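Local coordinates for putative gdp-fucose protein o-fucosyltransferase 1 (Caenorhabditis elegans, PDB 3ZY2), which belongs to the GDP-fucose protein O-fucosyltransferase family of the GT-B clan and carries guanosine-5'-diphosphate in the crystal, at residues Q265-L268 against E269-E273; D294-N297 against E298-P302. All coordinates share one frame; numbering follows the deposited sequence.

How the contacts relate
Contact 1 comes first along the chain and contact 2 follows it. Contact 1 is two turns of helix 264-278. Contact 2 takes in nearly all of helix 293-300 and runs on to Pro302. Strand 282-287 comes between the two helices in sequence and belongs to a parallel sheet with strand 213-218. The centres of contacts 1 and 2 are about 10 Å apart. Leu268 CD2 lies 3.6 Å from Glu295 O, and Ile271 CD1 lies 3.8 Å from Ile296 CD1. The two helices are neighbours on one sheet of a GT-B protein, contact 1 on strand 213-218 and contact 2 on strand 282-287. The side chains of Ile267 and Ile296 are each about 12 Å from guanosine-5'-diphosphate.

Contact 1. Residues Q265-L268 against E269-E273; sequences QQIL and EQIVE
Ile267 and Ile271 take nearly the same torsions: both set CG1 beside the backbone N (chi1 -69° in Ile267 and -71° in Ile271), which turns CG2 anti to it. They sit one turn apart on alpha-helix 264-278, an i to i+4 pair. The two side chains lie alongside each other and point the same way. The extended CG1 branch of Ile271 carries CD1 back to 3.6 Å from Ile267 CG2. The contact is methyl to methyl, and Ile271 CG1 also comes to 3.2 Å from Ile267 O. Both isoleucines are buried. Ile267 packs on Leu218 and Ile271 on Val216, both in strand 213-218, so this is the face of the helix that lies on the sheet.

The backbone of this stretch is regular. The N-H groups of Glu269, Gln270, Ile271 and Val272 each bond to the carbonyl four residues earlier. The bond from Ile271 N to Ile267 O is 2.9 Å long and close to straight, at 164°.

Leu268 and Val272 form the next edge of the helix, turned to helix 293-300. Both touch Ala299 there. Gln266 leaves on another side, and its OE1 accepts a hydrogen bond from Ser263 N, just ahead of the helix. NE2 of the same amide makes a weak hydrogen bond to Glu258 OE2. On the Leu268 edge, Val272 CG2 rests 3.3 Å from Leu268 O, the carbonyl that also accepts the Val272 N-H.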
loop_
_atom_site.group_PDB
_atom_site.type_symbol
_atom_site.label_atom_id
_atom_site.label_comp_id
_atom_site.label_asym_id
_atom_site.label_seq_id
_atom_site.Cartn_x
_atom_site.Cartn_y
_atom_site.Cartn_z
ATOM N N GLN A 265 -13.748 28.889 -24.490
ATOM C CA GLN A 265 -13.235 29.521 -25.710
ATOM C C GLN A 265 -12.290 28.597 -26.490
ATOM O O GLN A 265 -12.409 28.472 -27.717
ATOM C CB GLN A 265 -12.508 30.837 -25.363
ATOM C CG GLN A 265 -13.262 31.760 -24.373
ATOM C CD GLN A 265 -12.942 31.486 -22.895
ATOM O OE1 GLN A 265 -13.627 30.702 -22.223
ATOM N NE2 GLN A 265 -11.909 32.160 -22.379
ATOM N N GLN A 266 -11.368 27.951 -25.767
ATOM C CA GLN A 266 -10.359 27.064 -26.346
ATOM C C GLN A 266 -11.044 25.807 -26.922
ATOM O O GLN A 266 -10.703 25.362 -28.012
ATOM C CB GLN A 266 -9.282 26.684 -25.292
ATOM C CG GLN A 266 -8.251 27.825 -24.993
ATOM C CD GLN A 266 -7.397 27.677 -23.687
ATOM O OE1 GLN A 266 -7.669 26.859 -22.800
ATOM N NE2 GLN A 266 -6.364 28.517 -23.578
ATOM N N ILE A 267 -12.024 25.269 -26.198
ATOM C CA ILE A 267 -12.787 24.110 -26.682
ATOM C C ILE A 267 -13.467 24.432 -28.014
ATOM O O ILE A 267 -13.348 23.677 -28.975
ATOM C CB ILE A 267 -13.828 23.650 -25.648
ATOM C CG1 ILE A 267 -13.105 23.041 -24.443
ATOM C CG2 ILE A 267 -14.822 22.617 -26.278
ATOM C CD1 ILE A 267 -13.958 22.831 -23.225
ATOM N N LEU A 268 -14.132 25.585 -28.066
ATOM C CA LEU A 268 -14.857 25.979 -29.265
ATOM C C LEU A 268 -13.916 26.197 -30.437
ATOM O O LEU A 268 -14.161 25.698 -31.537
ATOM C CB LEU A 268 -15.719 27.224 -28.993
ATOM C CG LEU A 268 -16.874 27.038 -27.998
ATOM C CD1 LEU A 268 -17.487 28.358 -27.643
ATOM C CD2 LEU A 268 -17.934 26.132 -28.556
ATOM N N GLU A 269 -12.827 26.938 -30.200
ATOM C CA GLU A 269 -11.857 27.217 -31.256
ATOM C C GLU A 269 -11.303 25.920 -31.835
ATOM O O GLU A 269 -11.214 25.766 -33.053
ATOM C CB GLU A 269 -10.704 28.080 -30.722
ATOM C CG GLU A 269 -9.610 28.320 -31.775
ATOM C CD GLU A 269 -8.562 29.344 -31.370
ATOM O OE1 GLU A 269 -8.621 29.873 -30.238
ATOM O OE2 GLU A 269 -7.672 29.602 -32.210
ATOM N N GLN A 270 -10.963 24.978 -30.960
ATOM C CA GLN A 270 -10.338 23.742 -31.408
ATOM C C GLN A 270 -11.319 22.796 -32.116
ATOM O O GLN A 270 -10.959 22.168 -33.110
ATOM C CB GLN A 270 -9.590 23.077 -30.250
ATOM C CG GLN A 270 -8.358 23.889 -29.847
ATOM C CD GLN A 270 -7.794 23.510 -28.506
ATOM O OE1 GLN A 270 -7.716 24.338 -27.585
ATOM N NE2 GLN A 270 -7.351 22.273 -28.390
ATOM N N ILE A 271 -12.559 22.731 -31.647
ATOM C CA ILE A 271 -13.601 21.947 -32.342
ATOM C C ILE A 271 -13.834 22.487 -33.752
ATOM O O ILE A 271 -13.940 21.728 -34.714
ATOM C CB ILE A 271 -14.923 21.957 -31.565
ATOM C CG1 ILE A 271 -14.788 21.100 -30.290
ATOM C CG2 ILE A 271 -16.083 21.422 -32.452
ATOM C CD1 ILE A 271 -16.002 21.134 -29.367
ATOM N N VAL A 272 -13.920 23.806 -33.880
ATOM C CA VAL A 272 -14.128 24.403 -35.178
ATOM C C VAL A 272 -12.940 24.113 -36.108
ATOM O O VAL A 272 -13.133 23.789 -37.270
ATOM C CB VAL A 272 -14.334 25.930 -35.051
ATOM C CG1 VAL A 272 -14.228 26.609 -36.410
ATOM C CG2 VAL A 272 -15.678 26.221 -34.413
ATOM N N GLU A 273 -11.721 24.203 -35.569
ATOM C CA GLU A 273 -10.519 23.892 -36.333
ATOM C C GLU A 273 -10.550 22.449 -36.851
ATOM O O GLU A 273 -10.296 22.186 -38.020
ATOM C CB GLU A 273 -9.278 24.141 -35.460
ATOM C CG GLU A 273 -8.004 24.273 -36.250
ATOM C CD GLU A 273 -7.403 22.941 -36.640
ATOM O OE1 GLU A 273 -7.405 22.009 -35.801
ATOM O OE2 GLU A 273 -6.924 22.830 -37.795
#

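Contact 2. Residues D294-N297 against E298-P302; sequences DEIN and EALKP
Apolar packing joins Ile296 and Leu300, one turn apart on helix 293-300. The two side chains run alongside each other and point the same way. Ile296 CG2 meets Leu300 CD1 at 3.5 Å and lies 3.9 Å from Leu300 CG. Leu300 CG stands beside its own backbone N (chi1 -67°), which also brings it to 3.3 Å from Ile296 O. Both residues are buried. Ile296 rests on Val285 and Leu300 on Val283, both in strand 282-287. Helix 264-278 closes in from another side, with Val275 on Leu300.

Backbone hydrogen bonds follow the alpha pattern at first. Glu298 N bonds to Asp294 O, and Ala299 N to Glu295 O. Leu300 N keeps the alpha bond to Ile296 O, but bent, at 2.9 Å with an angle of 136° at the hydrogen. It also makes a weak bond of 3.3 Å to Asn297 O. Lys301 N bonds to Glu298 O, three residues back, as the chain goes into a 3-10 segment from Lys301.

The charged contact is on the exposed side. Lys301 NZ forms a salt bridge of 2.9 Å with Glu298 OE1, three residues back. Glu298 bends at chi2, while Lys301 is extended beyond CG. The ammonium meets the carboxylate on its syn side, 24° out of its plane.

One polar side chain reaches onward. Asn297 OD1 accepts a hydrogen bond from Ala307 N, at the start of strand 307-308. The helix is thereby tied to the strand that follows it. This is the helix of a beta-alpha-beta unit, strand 282-287, helix 293-300 and strand 307-308, in a Rossmann-like domain of the GT-B fold.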
loop_
_atom_site.group_PDB
_atom_site.type_symbol
_atom_site.label_atom_id
_atom_site.label_comp_id
_atom_site.label_asym_id
_atom_site.label_seq_id
_atom_site.Cartn_x
_atom_site.Cartn_y
_atom_site.Cartn_z
ATOM N N ASP A 294 -25.435 23.954 -27.074
ATOM C CA ASP A 294 -25.848 25.227 -27.666
ATOM C C ASP A 294 -24.655 26.081 -28.058
ATOM O O ASP A 294 -24.654 26.678 -29.147
ATOM C CB ASP A 294 -26.786 25.992 -26.738
ATOM C CG ASP A 294 -28.156 25.342 -26.621
ATOM O OD1 ASP A 294 -28.472 24.422 -27.403
ATOM O OD2 ASP A 294 -28.944 25.769 -25.753
ATOM N N GLU A 295 -23.633 26.128 -27.192
ATOM C CA GLU A 295 -22.427 26.917 -27.481
ATOM C C GLU A 295 -21.677 26.364 -28.703
ATOM O O GLU A 295 -21.233 27.119 -29.572
ATOM C CB GLU A 295 -21.482 26.994 -26.268
ATOM C CG GLU A 295 -22.039 27.721 -25.044
ATOM C CD GLU A 295 -22.775 26.805 -24.068
ATOM O OE1 GLU A 295 -23.278 25.722 -24.460
ATOM O OE2 GLU A 295 -22.856 27.183 -22.879
ATOM N N ILE A 296 -21.547 25.039 -28.778
ATOM C CA ILE A 296 -20.883 24.445 -29.929
ATOM C C ILE A 296 -21.696 24.676 -31.199
ATOM O O ILE A 296 -21.136 25.013 -32.235
ATOM C CB ILE A 296 -20.572 22.951 -29.718
ATOM C CG1 ILE A 296 -19.547 22.804 -28.593
ATOM C CG2 ILE A 296 -20.023 22.308 -31.000
ATOM C CD1 ILE A 296 -19.494 21.391 -28.024
ATOM N N ASN A 297 -23.015 24.499 -31.105
ATOM C CA ASN A 297 -23.888 24.760 -32.252
ATOM C C ASN A 297 -23.769 26.168 -32.821
ATOM O O ASN A 297 -23.737 26.334 -34.038
ATOM C CB ASN A 297 -25.347 24.420 -31.930
ATOM C CG ASN A 297 -25.612 22.935 -32.028
ATOM O OD1 ASN A 297 -24.782 22.189 -32.563
ATOM N ND2 ASN A 297 -26.756 22.493 -31.520
ATOM N N GLU A 298 -23.668 27.171 -31.942
ATOM C CA GLU A 298 -23.453 28.548 -32.383
ATOM C C GLU A 298 -22.132 28.629 -33.147
ATOM O O GLU A 298 -22.076 29.194 -34.235
ATOM C CB GLU A 298 -23.448 29.509 -31.179
ATOM C CG GLU A 298 -23.281 30.993 -31.526
ATOM C CD GLU A 298 -24.474 31.578 -32.287
ATOM O OE1 GLU A 298 -25.560 30.949 -32.302
ATOM O OE2 GLU A 298 -24.321 32.680 -32.864
ATOM N N ALA A 299 -21.083 28.031 -32.587
ATOM C CA ALA A 299 -19.762 28.080 -33.201
ATOM C C ALA A 299 -19.689 27.354 -34.552
ATOM O O ALA A 299 -18.877 27.709 -35.420
ATOM C CB ALA A 299 -18.697 27.561 -32.227
ATOM N N LEU A 300 -20.551 26.350 -34.724
ATOM C CA LEU A 300 -20.603 25.547 -35.958
ATOM C C LEU A 300 -21.534 26.071 -37.044
ATOM O O LEU A 300 -21.545 25.528 -38.151
ATOM C CB LEU A 300 -21.006 24.121 -35.622
ATOM C CG LEU A 300 -19.992 23.338 -34.812
ATOM C CD1 LEU A 300 -20.551 21.932 -34.488
ATOM C CD2 LEU A 300 -18.623 23.276 -35.533
ATOM N N LYS A 301 -22.302 27.117 -36.735
ATOM C CA LYS A 301 -23.214 27.718 -37.717
ATOM C C LYS A 301 -22.591 27.982 -39.095
ATOM O O LYS A 301 -23.229 27.667 -40.105
ATOM C CB LYS A 301 -23.882 28.981 -37.154
ATOM C CG LYS A 301 -25.019 28.669 -36.204
ATOM C CD LYS A 301 -25.852 29.893 -35.873
ATOM C CE LYS A 301 -26.949 29.535 -34.870
ATOM N NZ LYS A 301 -27.596 30.773 -34.342
ATOM N N PRO A 302 -21.354 28.540 -39.151
ATOM C CA PRO A 302 -20.731 28.765 -40.470
ATOM C C PRO A 302 -20.550 27.495 -41.308
ATOM O O PRO A 302 -20.452 27.586 -42.538
ATOM C CB PRO A 302 -19.367 29.353 -40.122
ATOM C CG PRO A 302 -19.564 30.006 -38.798
ATOM C CD PRO A 302 -20.489 29.054 -38.068
#